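Local coordinates for kinetochore protein mis18 (Schizosaccharomyces pombe, PDB 5J6P) that helps maintain CENP-A at centromeres as part of the CENP-A recruiting complex and keeps histones of the central core deacetylated, at the interface of chains A and B. Residues are numbered along the deposited sequence; one frame, centred on the assembly and turned at random. Chains: chain A/B, Kinetochore protein mis18.

Contact 1: the interface of chains A and B. Residues chain A 8, 12-13; chain B 8, 12-14.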
ATOM      1  N   GLN A   8       0.381   0.485   6.022  1.00 63.88           N
ATOM      2  CA  GLN A   8       0.573  -0.966   6.037  1.00 68.91           C
ATOM      3  C   GLN A   8       1.288  -1.531   7.252  1.00 61.64           C
ATOM      4  O   GLN A   8       2.187  -0.909   7.782  1.00 59.92           O
ATOM      5  CB  GLN A   8       1.451  -1.368   4.872  1.00 75.69           C
ATOM      6  CG  GLN A   8       1.147  -0.790   3.505  1.00 73.96           C
ATOM      7  CD  GLN A   8       2.337  -1.011   2.602  1.00 78.52           C
ATOM      8  OE1 GLN A   8       2.369  -1.942   1.757  1.00 78.27           O
ATOM      9  NE2 GLN A   8       3.374  -0.226   2.853  1.00 75.44           N
ATOM     10  N   CYS A  12       4.053  -7.644   7.170  1.00 61.12           N
ATOM     11  CA  CYS A  12       3.551  -8.310   5.970  1.00 54.90           C
ATOM     12  C   CYS A  12       3.172  -7.355   4.835  1.00 61.26           C
ATOM     13  O   CYS A  12       2.987  -7.786   3.697  1.00 68.66           O
ATOM     14  CB  CYS A  12       2.356  -9.202   6.319  1.00 57.00           C
ATOM     15  SG  CYS A  12       0.812  -8.303   6.603  1.00 60.08           S
ATOM     16  N   PHE A  13       3.056  -6.065   5.138  1.00 63.40           N
ATOM     17  CA  PHE A  13       2.651  -5.072   4.117  1.00 60.14           C
ATOM     18  C   PHE A  13       1.154  -5.071   3.769  1.00 61.89           C
ATOM     19  O   PHE A  13       0.735  -4.493   2.766  1.00 61.32           O
ATOM     20  CB  PHE A  13       3.488  -5.188   2.841  1.00 57.69           C
ATOM     21  CG  PHE A  13       4.918  -4.720   2.950  1.00 66.52           C
ATOM     22  CD1 PHE A  13       5.427  -4.067   4.062  1.00 70.72           C
ATOM     23  CD2 PHE A  13       5.753  -4.894   1.854  1.00 71.96           C
ATOM     24  CE1 PHE A  13       6.735  -3.638   4.102  1.00 65.92           C
ATOM     25  CE2 PHE A  13       7.056  -4.453   1.881  1.00 75.13           C
ATOM     26  CZ  PHE A  13       7.552  -3.831   3.024  1.00 71.88           C
TER
ATOM     27  N   GLN B   8       0.076  -3.056  -5.576  1.00 72.51           N
ATOM     28  CA  GLN B   8       0.959  -3.987  -4.851  1.00 72.30           C
ATOM     29  C   GLN B   8       1.150  -5.343  -5.579  1.00 73.44           C
ATOM     30  O   GLN B   8       0.269  -5.822  -6.288  1.00 67.80           O
ATOM     31  CB  GLN B   8       0.392  -4.307  -3.451  1.00 82.25           C
ATOM     32  CG  GLN B   8      -0.510  -3.262  -2.793  1.00 81.69           C
ATOM     33  CD  GLN B   8      -1.328  -3.824  -1.634  1.00 74.92           C
ATOM     34  OE1 GLN B   8      -0.803  -4.011  -0.546  1.00 72.42           O
ATOM     35  NE2 GLN B   8      -2.627  -4.064  -1.858  1.00 75.96           N
ATOM     36  N   CYS B  12       3.489 -10.594  -2.032  1.00 54.67           N
ATOM     37  CA  CYS B  12       3.969 -10.048  -0.784  1.00 64.86           C
ATOM     38  C   CYS B  12       3.280  -8.749  -0.326  1.00 63.61           C
ATOM     39  O   CYS B  12       3.386  -8.350   0.834  1.00 66.50           O
ATOM     40  CB  CYS B  12       5.456  -9.677  -0.884  1.00 59.07           C
ATOM     41  SG  CYS B  12       5.853  -8.545  -2.236  1.00 57.11           S
ATOM     42  N   PHE B  13       2.578  -8.103  -1.249  1.00 61.93           N
ATOM     43  CA  PHE B  13       1.913  -6.834  -0.971  1.00 62.46           C
ATOM     44  C   PHE B  13       2.735  -5.540  -0.929  1.00 59.83           C
ATOM     45  O   PHE B  13       2.281  -4.518  -0.425  1.00 68.39           O
ATOM     46  CB  PHE B  13       1.107  -7.042   0.301  1.00 60.49           C
ATOM     47  CG  PHE B  13       0.290  -8.282   0.217  1.00 65.93           C
ATOM     48  CD1 PHE B  13      -0.744  -8.373  -0.720  1.00 63.69           C
ATOM     49  CD2 PHE B  13       0.552  -9.366   1.010  1.00 75.25           C
ATOM     50  CE1 PHE B  13      -1.497  -9.522  -0.834  1.00 67.67           C
ATOM     51  CE2 PHE B  13      -0.199 -10.542   0.883  1.00 74.54           C
ATOM     52  CZ  PHE B  13      -1.209 -10.627  -0.046  1.00 61.84           C
ATOM     53  N   GLN B  14       3.931  -5.596  -1.506  1.00 61.13           N
ATOM     54  CA  GLN B  14       4.802  -4.458  -1.570  1.00 57.02           C
ATOM     55  C   GLN B  14       4.240  -3.527  -2.584  1.00 58.55           C
ATOM     56  O   GLN B  14       3.950  -3.936  -3.695  1.00 60.58           O
ATOM     57  CB  GLN B  14       6.207  -4.853  -1.984  1.00 63.10           C
ATOM     58  CG  GLN B  14       7.190  -3.703  -1.916  1.00 60.03           C
ATOM     59  CD  GLN B  14       8.625  -4.159  -1.999  1.00 59.31           C
ATOM     60  OE1 GLN B  14       9.048  -4.701  -3.009  1.00 69.33           O
ATOM     61  NE2 GLN B  14       9.383  -3.956  -0.928  1.00 72.74           N
TER
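A:Phe13 carries its CG beside the backbone N and anti to the carbonyl carbon (chi1 -72°), while B:Gln14 has its CG anti to the backbone N (chi1 -174°) and an extended chain beyond; these turns lay the phenyl ring and the glutamine chain side by side, pointing the same way. The two residues are the first and second after the CXXC knuckle of the zinc-binding Yippee/Mis18 domain, whose second cysteine is Cys12. One rim of the phenyl ring does the touching: CD2 of A:Phe13 is 3.6 Å from CA of B:Gln14, and further along CE2 of A:Phe13 is 3.7 Å from the side-chain amide nitrogen NE2 of B:Gln14. The glutamine runs along the ring's edge, the two planes 32° apart, and does not cover its face. An alanine in place of A:Phe13 keeps only CB, and B:Gln14 would probably lose the surface that steadies its chain, so that its amide could swing. Beside this pair the two Phe13 residues meet through their CB atoms, 3.9 Å apart, but B:Phe13 turns its ring away toward A:Cys12, so the two-fold is not exact in the Phe13 side chains. Within chain B, the backbone N of B:Gln14 donates to the zinc-ligand sulfur SG of B:Cys12 at 3.6 Å, tying it to the metal knuckle. The Cys12 carbonyl oxygens of the two chains face each other; both can only accept, and their close approach is doubtful.

Contact 2: the interface of chains A and B. Residues chain A 6, 17-18, 20, 38; chain B 98, 100.
A:Asp18 and B:Tyr98 make the polar link here. The phenol hydroxyl OH of B:Tyr98 donates to the carboxylate oxygen OD2 of A:Asp18 at 2.7 Å, arriving from above the carboxylate plane, 38° out of it. The two side chains cross at about a right angle. The carboxylate of A:Asp18 gets there because CG takes the crowded position between the backbone N and the carbonyl carbon (chi1 57°). Its other oxygen, OD1, accepts the backbone N of A:Asn20 at 2.8 Å within chain A, so one carboxylate both caps the start of a short 3-10 helix and grips the partner, and the cap helps fix its rotation. The carbonyl O of B:Leu100 also lies close to OD2, but as modelled these are two acceptors and the pair is doubtful.

Apolar contacts surround the bond. CG2 of A:Val6 meets the methyl CD1 of B:Leu100 at 3.8 Å. A:Val6 also slides past B:Tyr98 in the opposite direction, with CG2 near CE2. CG2 of A:Val38 approaches CE1 of B:Tyr98 from the opposite direction, at a slant to the ring's edge, 3.9 Å away, so the ring is bracketed by two valines of the partner. The CB of A:Asp18 packs on CG of B:Leu100 at 3.9 Å.

In the fold, A:Val6 lies on strand 5-9, A:Asp18 ends strand 15-18 just before 3-10 helix 19-21, and A:Val38 belongs to a loop; they receive strand 95-99 of chain B and the tail that follows it.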
ATOM      1  N   VAL A   6      -0.986   6.001   2.480  1.00 79.27           N
ATOM      2  CA  VAL A   6      -1.602   4.695   2.726  1.00 78.08           C
ATOM      3  C   VAL A   6      -0.790   3.986   3.782  1.00 73.97           C
ATOM      4  O   VAL A   6       0.422   4.208   3.877  1.00 81.45           O
ATOM      5  CB  VAL A   6      -1.628   3.874   1.435  1.00 80.05           C
ATOM      6  CG1 VAL A   6      -1.725   2.385   1.701  1.00 79.15           C
ATOM      7  CG2 VAL A   6      -2.816   4.302   0.597  1.00 80.81           C
ATOM      8  N   GLY A  17      -5.314   0.924   6.210  1.00 72.76           N
ATOM      9  CA  GLY A  17      -6.152   2.036   5.804  1.00 78.09           C
ATOM     10  C   GLY A  17      -5.363   3.136   5.151  1.00 79.29           C
ATOM     11  O   GLY A  17      -4.224   2.912   4.721  1.00 85.46           O
ATOM     12  N   ASP A  18      -5.956   4.329   5.110  1.00 81.96           N
ATOM     13  CA  ASP A  18      -5.325   5.506   4.491  1.00 81.12           C
ATOM     14  C   ASP A  18      -5.630   6.763   5.247  1.00 77.82           C
ATOM     15  O   ASP A  18      -6.400   6.750   6.205  1.00 81.48           O
ATOM     16  CB  ASP A  18      -5.812   5.662   3.064  1.00 80.54           C
ATOM     17  CG  ASP A  18      -7.298   5.779   2.994  1.00 85.60           C
ATOM     18  OD1 ASP A  18      -7.870   6.630   3.714  1.00 91.37           O
ATOM     19  OD2 ASP A  18      -7.896   4.997   2.242  1.00 73.14           O
ATOM     20  N   ASN A  20      -7.379   9.287   4.436  1.00 81.47           N
ATOM     21  CA  ASN A  20      -8.694   9.888   4.298  1.00 82.91           C
ATOM     22  C   ASN A  20      -9.680   9.615   5.427  1.00 82.15           C
ATOM     23  O   ASN A  20     -10.547  10.457   5.694  1.00 84.34           O
ATOM     24  CB  ASN A  20      -9.246   9.588   2.906  1.00 84.21           C
ATOM     25  CG  ASN A  20      -8.415  10.266   1.824  1.00 82.41           C
ATOM     26  OD1 ASN A  20      -7.462  11.032   2.113  1.00 77.61           O
ATOM     27  ND2 ASN A  20      -8.753   9.997   0.589  1.00 88.95           N
ATOM     28  N   VAL A  38      -9.594  -1.111   6.571  1.00 74.62           N
ATOM     29  CA  VAL A  38     -10.003  -2.150   5.634  1.00 74.94           C
ATOM     30  C   VAL A  38     -10.685  -3.305   6.356  1.00 76.59           C
ATOM     31  O   VAL A  38     -10.207  -3.761   7.397  1.00 75.57           O
ATOM     32  CB  VAL A  38      -8.796  -2.714   4.870  1.00 69.99           C
ATOM     33  CG1 VAL A  38      -9.256  -3.829   3.934  1.00 63.18           C
ATOM     34  CG2 VAL A  38      -8.036  -1.596   4.134  1.00 68.74           C
TER
ATOM     35  N   TYR B  98      -5.450  -1.125  -4.513  1.00 76.56           N
ATOM     36  CA  TYR B  98      -6.236  -0.678  -3.403  1.00 71.49           C
ATOM     37  C   TYR B  98      -6.679   0.731  -3.718  1.00 73.06           C
ATOM     38  O   TYR B  98      -5.828   1.603  -3.907  1.00 71.52           O
ATOM     39  CB  TYR B  98      -5.394  -0.649  -2.146  1.00 78.08           C
ATOM     40  CG  TYR B  98      -6.021   0.142  -1.012  1.00 76.99           C
ATOM     41  CD1 TYR B  98      -7.103  -0.376  -0.294  1.00 74.27           C
ATOM     42  CD2 TYR B  98      -5.554   1.420  -0.689  1.00 71.34           C
ATOM     43  CE1 TYR B  98      -7.685   0.352   0.731  1.00 79.57           C
ATOM     44  CE2 TYR B  98      -6.131   2.151   0.327  1.00 74.00           C
ATOM     45  CZ  TYR B  98      -7.184   1.606   1.042  1.00 78.71           C
ATOM     46  OH  TYR B  98      -7.737   2.316   2.071  1.00 85.71           O
ATOM     47  N   LEU B 100      -8.459   4.245  -2.326  1.00 72.69           N
ATOM     48  CA  LEU B 100      -8.558   4.960  -1.037  1.00 75.47           C
ATOM     49  C   LEU B 100      -9.947   5.275  -0.421  1.00 94.82           C
ATOM     50  O   LEU B 100     -10.037   5.530   0.792  1.00 94.67           O
ATOM     51  CB  LEU B 100      -7.749   6.262  -1.077  1.00 65.96           C
ATOM     52  CG  LEU B 100      -6.258   6.159  -0.805  1.00 69.80           C
ATOM     53  CD1 LEU B 100      -5.543   5.354  -1.871  1.00 80.59           C
ATOM     54  CD2 LEU B 100      -5.607   7.518  -0.726  1.00 73.28           C
TER

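Contact 3: the interface of chains A and B. Residues chain A 98, 100-101; chain B 6, 17-18, 20.
B:Val6 and A:Tyr98 form the apolar centre: CG2 of B:Val6 touches the ring edge at CE2 of A:Tyr98, 3.5 Å away, the two side chains sliding past each other in opposite directions. The same methyl reaches CD1 of A:Leu100 at 3.9 Å. Outward from this, CG of A:Leu100 lies 3.8 Å from the carboxylate carbon CG of B:Asp18 and covers the acid.

The polar rim begins at the tyrosine hydroxyl. With CG anti to the backbone N (chi1 167°), A:Tyr98 stretches its OH to OD2 of B:Asp18, a hydrogen bond that meets the oxygen on its anti side, 35° out of the carboxylate plane; its modelled length is very short and not to be trusted exactly. The backbone N of A:Gly101 adds a weak bond to the same oxygen. A phenylalanine at A:Tyr98 would probably leave OD2 without its phenol donor, keeping the weak glycine bond, and the acid freer to turn. Furthest out, the amide nitrogen ND2 of B:Asn20 donates to the carbonyl O of A:Gly101 at 2.6 Å, nearly straight (171° at the hydrogen) and almost in its own amide plane.

Here the end of strand 95-99 and the C-terminal tail of chain A lie against strands 5-9 and 15-18 of chain B and the short helix 19-21.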
ATOM      1  N   TYR A  98       2.978   5.228   2.987  1.00 66.48           N
ATOM      2  CA  TYR A  98       3.352   5.451   1.636  1.00 69.59           C
ATOM      3  C   TYR A  98       2.525   6.637   1.181  1.00 70.99           C
ATOM      4  O   TYR A  98       1.271   6.532   1.045  1.00 63.66           O
ATOM      5  CB  TYR A  98       3.094   4.206   0.771  1.00 73.02           C
ATOM      6  CG  TYR A  98       3.185   4.543  -0.695  1.00 71.54           C
ATOM      7  CD1 TYR A  98       4.439   4.750  -1.308  1.00 76.32           C
ATOM      8  CD2 TYR A  98       2.029   4.717  -1.459  1.00 59.65           C
ATOM      9  CE1 TYR A  98       4.525   5.124  -2.642  1.00 75.05           C
ATOM     10  CE2 TYR A  98       2.109   5.070  -2.791  1.00 62.38           C
ATOM     11  CZ  TYR A  98       3.345   5.283  -3.368  1.00 70.39           C
ATOM     12  OH  TYR A  98       3.396   5.660  -4.671  1.00 80.62           O
ATOM     13  N   LEU A 100       1.556   9.000  -1.753  1.00 73.46           N
ATOM     14  CA  LEU A 100       1.502   8.941  -3.214  1.00 82.15           C
ATOM     15  C   LEU A 100       2.285  10.110  -3.849  1.00 88.33           C
ATOM     16  O   LEU A 100       2.571  11.093  -3.172  1.00 82.46           O
ATOM     17  CB  LEU A 100       0.058   9.002  -3.716  1.00 75.61           C
ATOM     18  CG  LEU A 100      -0.855   7.801  -3.499  1.00 69.44           C
ATOM     19  CD1 LEU A 100      -0.960   7.382  -2.047  1.00 78.14           C
ATOM     20  CD2 LEU A 100      -2.244   8.101  -4.050  1.00 70.85           C
ATOM     21  N   GLY A 101       2.652   9.969  -5.129  1.00 90.55           N
ATOM     22  CA  GLY A 101       3.261  11.048  -5.927  1.00 82.60           C
ATOM     23  C   GLY A 101       2.155  11.857  -6.609  1.00 93.48           C
ATOM     24  O   GLY A 101       0.936  11.627  -6.355  1.00 73.45           O
TER
ATOM     25  N   VAL B   6      -3.459   2.753  -5.172  1.00 76.28           N
ATOM     26  CA  VAL B   6      -2.102   2.305  -4.950  1.00 69.06           C
ATOM     27  C   VAL B   6      -2.065   0.860  -5.506  1.00 71.53           C
ATOM     28  O   VAL B   6      -3.120   0.190  -5.626  1.00 67.39           O
ATOM     29  CB  VAL B   6      -1.824   2.426  -3.444  1.00 72.46           C
ATOM     30  CG1 VAL B   6      -1.151   1.192  -2.851  1.00 83.00           C
ATOM     31  CG2 VAL B   6      -1.044   3.694  -3.152  1.00 69.59           C
ATOM     32  N   GLY B  17       3.708   1.462  -6.846  1.00 69.75           N
ATOM     33  CA  GLY B  17       3.408   2.870  -7.126  1.00 72.46           C
ATOM     34  C   GLY B  17       1.899   3.072  -7.186  1.00 77.23           C
ATOM     35  O   GLY B  17       1.139   2.221  -6.691  1.00 75.68           O
ATOM     36  N   ASP B  18       1.454   4.157  -7.835  1.00 79.49           N
ATOM     37  CA  ASP B  18       0.028   4.555  -7.782  1.00 76.76           C
ATOM     38  C   ASP B  18      -0.546   5.152  -9.048  1.00 77.92           C
ATOM     39  O   ASP B  18       0.173   5.481  -9.975  1.00 84.56           O
ATOM     40  CB  ASP B  18      -0.163   5.565  -6.643  1.00 77.71           C
ATOM     41  CG  ASP B  18       0.816   6.732  -6.708  1.00 78.55           C
ATOM     42  OD1 ASP B  18       0.786   7.515  -7.693  1.00 91.09           O
ATOM     43  OD2 ASP B  18       1.608   6.871  -5.753  1.00 69.56           O
ATOM     44  N   ASN B  20      -1.390   8.133  -9.731  1.00 77.82           N
ATOM     45  CA  ASN B  20      -0.975   9.469 -10.170  1.00 80.83           C
ATOM     46  C   ASN B  20       0.200   9.542 -11.112  1.00 87.17           C
ATOM     47  O   ASN B  20       0.553  10.636 -11.549  1.00 90.83           O
ATOM     48  CB  ASN B  20      -0.652  10.334  -8.970  1.00 84.60           C
ATOM     49  CG  ASN B  20      -1.812  10.443  -8.022  1.00 82.47           C
ATOM     50  OD1 ASN B  20      -2.958   9.995  -8.327  1.00 73.05           O
ATOM     51  ND2 ASN B  20      -1.528  11.007  -6.847  1.00 75.34           N
TER

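Contact 4: the interface of chains A and B. Residues chain A 6, 15, 38; chain B 6, 8, 15, 98.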
ATOM      1  N   VAL A   6      -0.986   6.001   2.480  1.00 79.27           N
ATOM      2  CA  VAL A   6      -1.602   4.695   2.726  1.00 78.08           C
ATOM      3  C   VAL A   6      -0.790   3.986   3.782  1.00 73.97           C
ATOM      4  O   VAL A   6       0.422   4.208   3.877  1.00 81.45           O
ATOM      5  CB  VAL A   6      -1.628   3.874   1.435  1.00 80.05           C
ATOM      6  CG1 VAL A   6      -1.725   2.385   1.701  1.00 79.15           C
ATOM      7  CG2 VAL A   6      -2.816   4.302   0.597  1.00 80.81           C
ATOM      8  N   ILE A  15      -2.270  -3.572   3.684  1.00 69.36           N
ATOM      9  CA  ILE A  15      -2.785  -2.222   3.841  1.00 76.86           C
ATOM     10  C   ILE A  15      -3.941  -2.286   4.809  1.00 78.28           C
ATOM     11  O   ILE A  15      -4.856  -3.059   4.583  1.00 68.51           O
ATOM     12  CB  ILE A  15      -3.276  -1.627   2.519  1.00 76.16           C
ATOM     13  CG1 ILE A  15      -2.066  -1.265   1.667  1.00 80.27           C
ATOM     14  CG2 ILE A  15      -4.144  -0.400   2.748  1.00 71.34           C
ATOM     15  CD1 ILE A  15      -2.383  -1.120   0.191  1.00 82.62           C
ATOM     16  N   VAL A  38      -9.594  -1.111   6.571  1.00 74.62           N
ATOM     17  CA  VAL A  38     -10.003  -2.150   5.634  1.00 74.94           C
ATOM     18  C   VAL A  38     -10.685  -3.305   6.356  1.00 76.59           C
ATOM     19  O   VAL A  38     -10.207  -3.761   7.397  1.00 75.57           O
ATOM     20  CB  VAL A  38      -8.796  -2.714   4.870  1.00 69.99           C
ATOM     21  CG1 VAL A  38      -9.256  -3.829   3.934  1.00 63.18           C
ATOM     22  CG2 VAL A  38      -8.036  -1.596   4.134  1.00 68.74           C
TER
ATOM     23  N   VAL B   6      -3.459   2.753  -5.172  1.00 76.28           N
ATOM     24  CA  VAL B   6      -2.102   2.305  -4.950  1.00 69.06           C
ATOM     25  C   VAL B   6      -2.065   0.860  -5.506  1.00 71.53           C
ATOM     26  O   VAL B   6      -3.120   0.190  -5.626  1.00 67.39           O
ATOM     27  CB  VAL B   6      -1.824   2.426  -3.444  1.00 72.46           C
ATOM     28  CG1 VAL B   6      -1.151   1.192  -2.851  1.00 83.00           C
ATOM     29  CG2 VAL B   6      -1.044   3.694  -3.152  1.00 69.59           C
ATOM     30  N   GLN B   8       0.076  -3.056  -5.576  1.00 72.51           N
ATOM     31  CA  GLN B   8       0.959  -3.987  -4.851  1.00 72.30           C
ATOM     32  C   GLN B   8       1.150  -5.343  -5.579  1.00 73.44           C
ATOM     33  O   GLN B   8       0.269  -5.822  -6.288  1.00 67.80           O
ATOM     34  CB  GLN B   8       0.392  -4.307  -3.451  1.00 82.25           C
ATOM     35  CG  GLN B   8      -0.510  -3.262  -2.793  1.00 81.69           C
ATOM     36  CD  GLN B   8      -1.328  -3.824  -1.634  1.00 74.92           C
ATOM     37  OE1 GLN B   8      -0.803  -4.011  -0.546  1.00 72.42           O
ATOM     38  NE2 GLN B   8      -2.627  -4.064  -1.858  1.00 75.96           N
ATOM     39  N   ILE B  15       4.064  -2.273  -2.161  1.00 73.97           N
ATOM     40  CA  ILE B  15       3.556  -1.205  -2.998  1.00 68.16           C
ATOM     41  C   ILE B  15       4.619  -0.834  -4.037  1.00 67.89           C
ATOM     42  O   ILE B  15       5.796  -0.633  -3.693  1.00 66.13           O
ATOM     43  CB  ILE B  15       3.137  -0.000  -2.159  1.00 71.40           C
ATOM     44  CG1 ILE B  15       1.863  -0.339  -1.384  1.00 77.85           C
ATOM     45  CG2 ILE B  15       2.899   1.236  -3.031  1.00 80.19           C
ATOM     46  CD1 ILE B  15       1.494   0.657  -0.281  1.00 73.35           C
ATOM     47  N   TYR B  98      -5.450  -1.125  -4.513  1.00 76.56           N
ATOM     48  CA  TYR B  98      -6.236  -0.678  -3.403  1.00 71.49           C
ATOM     49  C   TYR B  98      -6.679   0.731  -3.718  1.00 73.06           C
ATOM     50  O   TYR B  98      -5.828   1.603  -3.907  1.00 71.52           O
ATOM     51  CB  TYR B  98      -5.394  -0.649  -2.146  1.00 78.08           C
ATOM     52  CG  TYR B  98      -6.021   0.142  -1.012  1.00 76.99           C
ATOM     53  CD1 TYR B  98      -7.103  -0.376  -0.294  1.00 74.27           C
ATOM     54  CD2 TYR B  98      -5.554   1.420  -0.689  1.00 71.34           C
ATOM     55  CE1 TYR B  98      -7.685   0.352   0.731  1.00 79.57           C
ATOM     56  CE2 TYR B  98      -6.131   2.151   0.327  1.00 74.00           C
ATOM     57  CZ  TYR B  98      -7.184   1.606   1.042  1.00 78.71           C
ATOM     58  OH  TYR B  98      -7.737   2.316   2.071  1.00 85.71           O
TER
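A:Ile15 drives its side chain between B:Tyr98 and B:Gln8, and this is where the packing is tight: it hides 72 Å² of its surface under chain B. Its two branches share the work. The branch methyl CG2 sits over the centre of the B:Tyr98 ring, 3.9 Å from the centroid, a CH-pi contact on the ring face. The longer branch, with CG1 anti to the carbonyl carbon (chi1 -74°) and CD1 extended beyond it (chi2 160°), puts CD1 against the side-chain amide of B:Gln8, 3.4 Å from the amide carbon CD, with OE1 equally near and NE2 slightly further. CD1 therefore lies against the flat of the amide. The same CD1 also reaches CB of B:Tyr98 at 3.8 Å and CG1 of B:Val6 at 4.0 Å, so the aliphatic end is held on several sides.

Around the valines the contact is looser. B:Ile15 meets A:Val6 only loosely, CD1 to CG1 at 4.2 Å; its own tight contacts, with A:Tyr98 and A:Gln8, are the two-fold twin of those of A:Ile15. The two Val6 side chains face each other at similar range, through CG2 of A:Val6 and CG2 of B:Val6, 4.2 Å apart. A:Val38 only flanks the outer ring edge of B:Tyr98.

In the fold, this is the hydrophobic middle of the interface: strands 5-9 and 15-18 of both chains converge, with Tyr98 from strand 95-99 of chain B covering A:Ile15.

Contact 4 is the hub. It lies about 6 Å from contact 2, 8 Å from contact 1 and 9 Å from contact 3, measured between centres of C-alpha atoms. It shares A:Val6, A:Val38 and B:Tyr98 with contact 2, B:Gln8 with contact 1 and B:Val6 with contact 3. Contacts 2 and 3, some 12 Å apart, are two-fold counterparts with the chains exchanged, differing in the tail; contact 1 lies 13 and 14 Å from them, at the zinc-knuckle end. One continuous surface thus joins the metal sites to the C-terminal strands, and this dimer is probably a building block of the homotetramer.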